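Local coordinates for leucine-rich repeat protein (Bacteroides thetaiotaomicron, PDB 4ECN) that is of unknown function but, as an extracellular leucine-rich repeat protein with two DUF4458 domains, probably binds other proteins, at residues L100-A105 with A208-A213; G355-T360 with R364-E369; T505-F510 with K534-R539. All coordinates share one frame; numbering follows the deposited sequence.

The three contacts follow one another along a single elongated chain. Contact 1 joins the two N-terminal DUF4458 domains, and its centre lies about 48 Å from the centre of the chain; contacts 2 and 3 both belong to the leucine-rich repeat region. Between centres, contact 1 is about 47 Å from contact 2 and about 62 Å from contact 3, so it is a separate interface. Contacts 2 and 3 are closer, about 26 Å between centres and about 12 Å between nearest atoms, but do not touch. The side chain of Leu365, in contact 2, is about 11 Å from the bound sodium ion, whose site includes Gln314 and Val317. No active site is known.

Contact 1: residues L100-A105 with A208-A213; sequences LLAGPA and AVWLPA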
# COMPACT_ATOMS: atom_id res chain seq x y z
N LEU A 100 -34.30 -11.79 46.03
CA LEU A 100 -34.23 -10.33 46.15
C LEU A 100 -33.39 -9.70 45.02
O LEU A 100 -33.50 -8.48 44.81
CB LEU A 100 -33.63 -9.97 47.52
CG LEU A 100 -34.10 -8.66 48.16
CD1 LEU A 100 -35.55 -8.77 48.66
CD2 LEU A 100 -33.24 -8.32 49.34
N LEU A 101 -32.53 -10.51 44.32
CA LEU A 101 -31.67 -10.07 43.20
C LEU A 101 -31.13 -11.25 42.38
O LEU A 101 -30.68 -12.23 42.97
CB LEU A 101 -30.47 -9.25 43.71
CG LEU A 101 -29.72 -8.47 42.65
CD1 LEU A 101 -30.29 -7.08 42.50
CD2 LEU A 101 -28.25 -8.39 42.97
N ALA A 102 -31.13 -11.12 41.03
CA ALA A 102 -30.54 -12.07 40.06
C ALA A 102 -29.31 -11.41 39.49
O ALA A 102 -29.42 -10.56 38.60
CB ALA A 102 -31.54 -12.46 38.96
N GLY A 103 -28.17 -11.72 40.11
CA GLY A 103 -26.87 -11.12 39.82
C GLY A 103 -26.05 -11.75 38.72
O GLY A 103 -25.85 -12.97 38.70
N PRO A 104 -25.52 -10.92 37.80
CA PRO A 104 -24.65 -11.46 36.74
C PRO A 104 -23.19 -11.52 37.21
O PRO A 104 -22.75 -10.68 38.00
CB PRO A 104 -24.85 -10.48 35.59
CG PRO A 104 -25.26 -9.17 36.26
CD PRO A 104 -25.65 -9.45 37.69
N ALA A 105 -22.45 -12.51 36.71
CA ALA A 105 -21.06 -12.76 37.07
C ALA A 105 -20.11 -11.61 36.70
O ALA A 105 -19.27 -11.23 37.52
CB ALA A 105 -20.58 -14.03 36.40
N ALA A 208 -29.88 -22.29 33.99
CA ALA A 208 -30.36 -20.95 33.62
C ALA A 208 -29.20 -20.02 33.33
O ALA A 208 -28.11 -20.21 33.87
CB ALA A 208 -31.21 -20.37 34.73
N VAL A 209 -29.43 -19.01 32.47
CA VAL A 209 -28.42 -18.02 32.13
C VAL A 209 -28.93 -16.67 32.61
O VAL A 209 -30.12 -16.56 32.87
CB VAL A 209 -28.04 -18.02 30.63
CG1 VAL A 209 -27.57 -19.40 30.19
CG2 VAL A 209 -29.19 -17.54 29.74
N TRP A 210 -28.05 -15.68 32.79
CA TRP A 210 -28.43 -14.35 33.25
C TRP A 210 -28.41 -13.37 32.10
O TRP A 210 -27.33 -13.03 31.60
CB TRP A 210 -27.50 -13.83 34.38
CG TRP A 210 -27.78 -14.40 35.74
CD1 TRP A 210 -28.48 -13.80 36.75
CD2 TRP A 210 -27.37 -15.67 36.23
NE1 TRP A 210 -28.55 -14.65 37.83
CE2 TRP A 210 -27.88 -15.80 37.54
CE3 TRP A 210 -26.63 -16.74 35.68
CZ2 TRP A 210 -27.67 -16.95 38.32
CZ3 TRP A 210 -26.43 -17.88 36.45
CH2 TRP A 210 -26.94 -17.98 37.75
N LEU A 211 -29.61 -12.91 31.69
CA LEU A 211 -29.77 -11.91 30.62
C LEU A 211 -30.34 -10.60 31.16
O LEU A 211 -31.21 -10.65 32.03
CB LEU A 211 -30.71 -12.42 29.51
CG LEU A 211 -30.25 -13.55 28.61
CD1 LEU A 211 -31.35 -13.93 27.67
CD2 LEU A 211 -29.01 -13.18 27.81
N PRO A 212 -29.95 -9.42 30.65
CA PRO A 212 -30.63 -8.19 31.12
C PRO A 212 -32.13 -8.23 30.76
O PRO A 212 -32.50 -8.84 29.76
CB PRO A 212 -29.89 -7.06 30.38
CG PRO A 212 -28.66 -7.67 29.78
CD PRO A 212 -28.94 -9.13 29.61
N ALA A 213 -32.99 -7.62 31.60
CA ALA A 213 -34.42 -7.60 31.30
C ALA A 213 -34.67 -6.90 29.97
O ALA A 213 -34.08 -5.87 29.67
CB ALA A 213 -35.19 -6.91 32.42
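Gly103 O sits over one face of the Trp210 indole, 3.3 Å above the ring plane and displaced toward the rim on the pyrrole side. Its nearest ring atoms are Trp210 NE1, at 3.3 Å from Gly103 O, and Trp210 CD1, at 3.4 Å from the same oxygen. The first of these lengths might suggest a hydrogen bond, but the carbonyl approaches from above the ring whereas the indole N-H lies in its plane; the angle is poor, and the pair is better read as a polar atom resting on an aromatic face. A second approach uses the rim of the same ring. Ala102 CA lies in the indole plane at its edge, and Ala102 CB makes apolar contact with Trp210 CD1 at 4.0 Å. One tryptophan is thus met both over a face and at an edge by consecutive residues of 100-105.

The strands carrying these residues belong to different sheets, 99-104 in the first DUF4458 domain and 202-212 in the second, both of the transthyretin clan. Their short axes cross at 91° with a closest approach of 7.4 Å, a geometry that excludes continuous strand pairing; no hydrogen bond links the two segments. Each strand pairs within its own sheet instead, Gly103 with Tyr90 and Val209 with Val133.

Trp210 bridges the gap because its CB points toward the opposing strand and its CG stands anti to the carbonyl carbon (chi1 -78°), which carries the indole across to Ala102 and Gly103. Beyond these residues the ring also meets Tyr91 and Val88 of the first domain and Thr132 of its own. Farther along, Pro104 CB approaches Trp210 CB at 4.4 Å, a looser apolar touch beside the root of the indole.

Contact 2: residues G355-T360 with R364-E369; sequences GTHSET and RLFGDE
Phe366 brings the CE2 corner of its ring against the methyl of Thr356, with Thr356 CG2 3.4 Å from Phe366 CE2; the two side chains arrive from opposite directions. CG2, anti to the backbone N of Thr356, is thereby directed at the CE2 corner, obliquely to the ring, while OG1 bonds weakly to Gly355 O. His357 reaches the same corner from another side: His357 CE1 lies in the Phe366 ring plane, at its edge, 3.6 Å from Phe366 CE2. With planes 50° apart the two rings are neither stacked nor T-shaped. Hydrogen bonds to Glu497 and His386 fix the imidazole's rotation.

Segment 355-360 leaves strand 351-353 of the leucine-rich repeat sheet through a type I turn, Thr356 to Glu359, whereas Phe366 opens a type II' turn to Glu369, whose closing bond, Glu369 N to Phe366 O, is weak; the reverse bond, Phe366 N to Glu369 O, is 2.9 Å. An alanine in place of Phe366 is likely to open a gap between Thr356 and Ile383 of helix 377-384, leaving the threonine methyl without its aromatic neighbour. Ser358 OG is 3.6 Å from Leu365 O without bonding to it; Ser362 OG makes hydrogen bonds with both and bridges them.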
# COMPACT_ATOMS: atom_id res chain seq x y z
N GLY A 355 -0.75 -7.98 2.61
CA GLY A 355 0.12 -6.81 2.65
C GLY A 355 0.16 -6.13 1.30
O GLY A 355 -0.32 -6.71 0.33
N THR A 356 0.74 -4.92 1.23
CA THR A 356 0.80 -4.09 0.01
C THR A 356 1.99 -3.15 0.08
O THR A 356 2.39 -2.73 1.16
CB THR A 356 -0.53 -3.34 -0.10
OG1 THR A 356 -1.49 -4.23 -0.64
CG2 THR A 356 -0.49 -2.17 -0.97
N HIS A 357 2.54 -2.80 -1.08
CA HIS A 357 3.64 -1.85 -1.18
C HIS A 357 3.18 -0.44 -0.75
O HIS A 357 4.01 0.38 -0.35
CB HIS A 357 4.20 -1.82 -2.61
CG HIS A 357 3.19 -1.51 -3.65
ND1 HIS A 357 2.43 -2.51 -4.23
CD2 HIS A 357 2.82 -0.32 -4.17
CE1 HIS A 357 1.61 -1.89 -5.07
NE2 HIS A 357 1.83 -0.58 -5.08
N SER A 358 1.86 -0.19 -0.78
CA SER A 358 1.16 1.06 -0.50
C SER A 358 0.54 1.10 0.94
O SER A 358 0.01 2.13 1.34
CB SER A 358 0.05 1.24 -1.54
OG SER A 358 -0.40 2.58 -1.64
N GLU A 359 0.63 -0.02 1.70
CA GLU A 359 0.03 -0.19 3.03
C GLU A 359 0.37 1.01 3.99
O GLU A 359 -0.54 1.59 4.59
CB GLU A 359 0.51 -1.52 3.63
CG GLU A 359 -0.47 -2.29 4.50
CD GLU A 359 0.02 -3.67 4.89
OE1 GLU A 359 1.03 -4.12 4.30
OE2 GLU A 359 -0.56 -4.28 5.82
N THR A 360 1.66 1.40 4.10
CA THR A 360 2.06 2.49 5.00
C THR A 360 1.64 3.88 4.50
O THR A 360 1.64 4.86 5.26
CB THR A 360 3.56 2.48 5.20
OG1 THR A 360 4.17 2.54 3.91
CG2 THR A 360 4.03 1.24 5.96
N ARG A 364 -5.42 -0.10 2.91
CA ARG A 364 -6.17 -1.03 2.05
C ARG A 364 -6.22 -0.58 0.59
O ARG A 364 -6.44 -1.41 -0.29
CB ARG A 364 -7.59 -1.06 2.62
CG ARG A 364 -8.60 -2.01 2.04
CD ARG A 364 -9.89 -1.88 2.82
NE ARG A 364 -9.74 -2.21 4.24
CZ ARG A 364 -10.19 -1.45 5.23
NH1 ARG A 364 -10.84 -0.33 4.97
NH2 ARG A 364 -10.01 -1.81 6.49
N LEU A 365 -6.09 0.74 0.34
CA LEU A 365 -6.18 1.33 -0.99
C LEU A 365 -4.85 1.45 -1.72
O LEU A 365 -3.77 1.38 -1.11
CB LEU A 365 -6.77 2.74 -0.89
CG LEU A 365 -8.14 2.89 -0.30
CD1 LEU A 365 -8.47 4.37 -0.09
CD2 LEU A 365 -9.18 2.18 -1.14
N PHE A 366 -4.97 1.66 -3.04
CA PHE A 366 -3.93 1.95 -4.02
C PHE A 366 -4.28 3.30 -4.57
O PHE A 366 -5.07 3.41 -5.52
CB PHE A 366 -3.86 0.86 -5.10
CG PHE A 366 -3.49 -0.50 -4.59
CD1 PHE A 366 -4.47 -1.39 -4.15
CD2 PHE A 366 -2.17 -0.92 -4.58
CE1 PHE A 366 -4.12 -2.65 -3.69
CE2 PHE A 366 -1.82 -2.19 -4.13
CZ PHE A 366 -2.80 -3.05 -3.68
N GLY A 367 -3.81 4.32 -3.86
CA GLY A 367 -4.18 5.69 -4.16
C GLY A 367 -5.58 5.91 -3.64
O GLY A 367 -5.79 5.95 -2.42
N ASP A 368 -6.55 5.93 -4.56
CA ASP A 368 -7.95 6.12 -4.20
C ASP A 368 -8.78 4.89 -4.46
O ASP A 368 -9.86 4.78 -3.88
CB ASP A 368 -8.57 7.30 -4.96
CG ASP A 368 -8.27 8.68 -4.37
OD1 ASP A 368 -7.76 8.74 -3.22
OD2 ASP A 368 -8.59 9.69 -5.04
N GLU A 369 -8.32 3.97 -5.34
CA GLU A 369 -9.17 2.80 -5.59
C GLU A 369 -8.64 1.58 -4.86
O GLU A 369 -7.52 1.56 -4.34
CB GLU A 369 -9.42 2.49 -7.07
CG GLU A 369 -8.25 2.62 -8.03
CD GLU A 369 -8.69 2.40 -9.46
OE1 GLU A 369 -9.82 2.80 -9.82
OE2 GLU A 369 -7.92 1.76 -10.22

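Contact 3: residues T505-F510 with K534-R539; sequences TQLPDF and KADWTR
Asp536 and Leu507 form the close-packed half of this contact. Leu507 N donates to Asp536 OD2 over 2.9 Å, and the bond is fairly straight at 160°, although the N-H comes in 44° out of the carboxylate plane. The leucine side chain lies against the same aspartate: Leu507 CG is 3.5 Å from Asp536 OD2, and Leu507 CD1 is 3.7 Å from Asp536 CB. The carboxylate of this buried aspartate thus satisfies a backbone N-H while the leucine branch packs along its stem. Asp536 CG stands anti to the carbonyl carbon, a setting that sends OD2 from the helix across to the loop. The other oxygen, OD1, has a weak hydrogen bond from Gln532, one turn earlier. Gln506 adds its CB, 3.6 Å from Asp536 OD2.

The solvent side is much looser. Asp509 and Arg539, both exposed, form a long salt bridge of 3.6 Å from Asp509 OD1 to Arg539 NH1. Asp509 CG lies in the guanidinium plane, at its edge, but the carboxylate and guanidinium planes are 67° apart, so the two groups do not form a flat, paired bridge. The arginine spans this distance with its chain extended from CG to NE, and it also makes a cation-pi contact with Tyr512.

Trp537 turns from the loop toward Phe553 and Phe563, so the helix is gripped on another side by aromatic residues. The loop 505-510 links strands 495-499 and 519-521, and helix 530-542 comes between 519-521 and 552-554. These three strands are neighbours in one parallel run, so this loop-to-helix packing beside the sheet is typical of the leucine-rich repeat solenoid, in which consecutive strand-to-strand connections lie against each other.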
# COMPACT_ATOMS: atom_id res chain seq x y z
N THR A 505 14.95 -15.85 1.83
CA THR A 505 16.30 -16.06 1.28
C THR A 505 16.28 -16.48 -0.19
O THR A 505 17.33 -16.39 -0.84
CB THR A 505 17.07 -17.08 2.10
OG1 THR A 505 16.35 -18.32 2.18
CG2 THR A 505 17.43 -16.55 3.48
N GLN A 506 15.12 -16.89 -0.71
CA GLN A 506 14.88 -17.22 -2.12
C GLN A 506 13.39 -17.07 -2.43
O GLN A 506 12.57 -16.93 -1.51
CB GLN A 506 15.41 -18.61 -2.51
CG GLN A 506 14.72 -19.79 -1.88
CD GLN A 506 15.67 -20.95 -1.85
OE1 GLN A 506 16.70 -20.95 -1.15
NE2 GLN A 506 15.35 -21.97 -2.62
N LEU A 507 13.02 -17.10 -3.71
CA LEU A 507 11.61 -17.00 -4.06
C LEU A 507 10.95 -18.33 -3.74
O LEU A 507 11.57 -19.38 -3.95
CB LEU A 507 11.39 -16.61 -5.54
CG LEU A 507 12.06 -15.34 -6.06
CD1 LEU A 507 11.85 -15.23 -7.53
CD2 LEU A 507 11.55 -14.09 -5.35
N PRO A 508 9.72 -18.30 -3.17
CA PRO A 508 9.03 -19.55 -2.83
C PRO A 508 8.64 -20.34 -4.08
O PRO A 508 8.37 -19.74 -5.14
CB PRO A 508 7.80 -19.06 -2.05
CG PRO A 508 7.57 -17.75 -2.53
CD PRO A 508 8.88 -17.13 -2.83
N ASP A 509 8.59 -21.69 -3.94
CA ASP A 509 8.32 -22.65 -5.01
C ASP A 509 6.95 -22.48 -5.69
O ASP A 509 6.84 -22.84 -6.87
CB ASP A 509 8.41 -24.09 -4.50
CG ASP A 509 9.69 -24.79 -4.89
OD1 ASP A 509 10.79 -24.27 -4.54
OD2 ASP A 509 9.61 -25.86 -5.55
N PHE A 510 5.93 -21.95 -4.97
CA PHE A 510 4.57 -21.85 -5.50
C PHE A 510 4.54 -21.01 -6.81
O PHE A 510 3.73 -21.32 -7.69
CB PHE A 510 3.61 -21.29 -4.45
CG PHE A 510 3.50 -19.79 -4.33
CD1 PHE A 510 2.59 -19.08 -5.10
CD2 PHE A 510 4.26 -19.10 -3.41
CE1 PHE A 510 2.50 -17.70 -5.01
CE2 PHE A 510 4.16 -17.71 -3.31
CZ PHE A 510 3.29 -17.02 -4.10
N LYS A 534 19.92 -14.24 -9.15
CA LYS A 534 20.27 -14.57 -10.54
C LYS A 534 19.73 -15.97 -10.86
O LYS A 534 19.10 -16.17 -11.89
CB LYS A 534 21.80 -14.46 -10.77
CG LYS A 534 22.22 -14.59 -12.24
CD LYS A 534 23.73 -14.59 -12.41
CE LYS A 534 24.13 -14.74 -13.86
NZ LYS A 534 25.60 -14.84 -14.05
N ALA A 535 19.89 -16.91 -9.93
CA ALA A 535 19.36 -18.26 -10.04
C ALA A 535 17.83 -18.26 -10.16
O ALA A 535 17.27 -18.88 -11.07
CB ALA A 535 19.77 -19.07 -8.82
N ASP A 536 17.15 -17.53 -9.25
CA ASP A 536 15.70 -17.45 -9.20
C ASP A 536 15.13 -16.85 -10.49
O ASP A 536 14.17 -17.42 -11.03
CB ASP A 536 15.25 -16.64 -7.97
CG ASP A 536 15.27 -17.40 -6.65
OD1 ASP A 536 15.25 -18.67 -6.67
OD2 ASP A 536 15.19 -16.73 -5.58
N TRP A 537 15.74 -15.77 -11.00
CA TRP A 537 15.28 -15.15 -12.24
C TRP A 537 15.53 -16.11 -13.40
O TRP A 537 14.62 -16.31 -14.21
CB TRP A 537 15.93 -13.77 -12.47
CG TRP A 537 15.38 -12.97 -13.64
CD1 TRP A 537 14.32 -13.29 -14.44
CD2 TRP A 537 15.87 -11.71 -14.12
NE1 TRP A 537 14.15 -12.33 -15.41
CE2 TRP A 537 15.08 -11.34 -15.22
CE3 TRP A 537 16.92 -10.85 -13.72
CZ2 TRP A 537 15.30 -10.16 -15.95
CZ3 TRP A 537 17.14 -9.68 -14.44
CH2 TRP A 537 16.34 -9.35 -15.53
N THR A 538 16.71 -16.77 -13.45
CA THR A 538 17.01 -17.78 -14.48
C THR A 538 15.93 -18.87 -14.47
O THR A 538 15.41 -19.18 -15.54
CB THR A 538 18.40 -18.42 -14.32
OG1 THR A 538 19.40 -17.44 -14.05
CG2 THR A 538 18.82 -19.19 -15.54
N ARG A 539 15.56 -19.41 -13.26
CA ARG A 539 14.56 -20.48 -13.13
C ARG A 539 13.23 -20.02 -13.72
O ARG A 539 12.66 -20.72 -14.56
CB ARG A 539 14.37 -20.95 -11.67
CG ARG A 539 13.54 -22.22 -11.61
CD ARG A 539 13.23 -22.72 -10.22
NE ARG A 539 12.11 -23.66 -10.24
CZ ARG A 539 11.51 -24.15 -9.15
NH1 ARG A 539 11.92 -23.80 -7.93
NH2 ARG A 539 10.48 -24.99 -9.27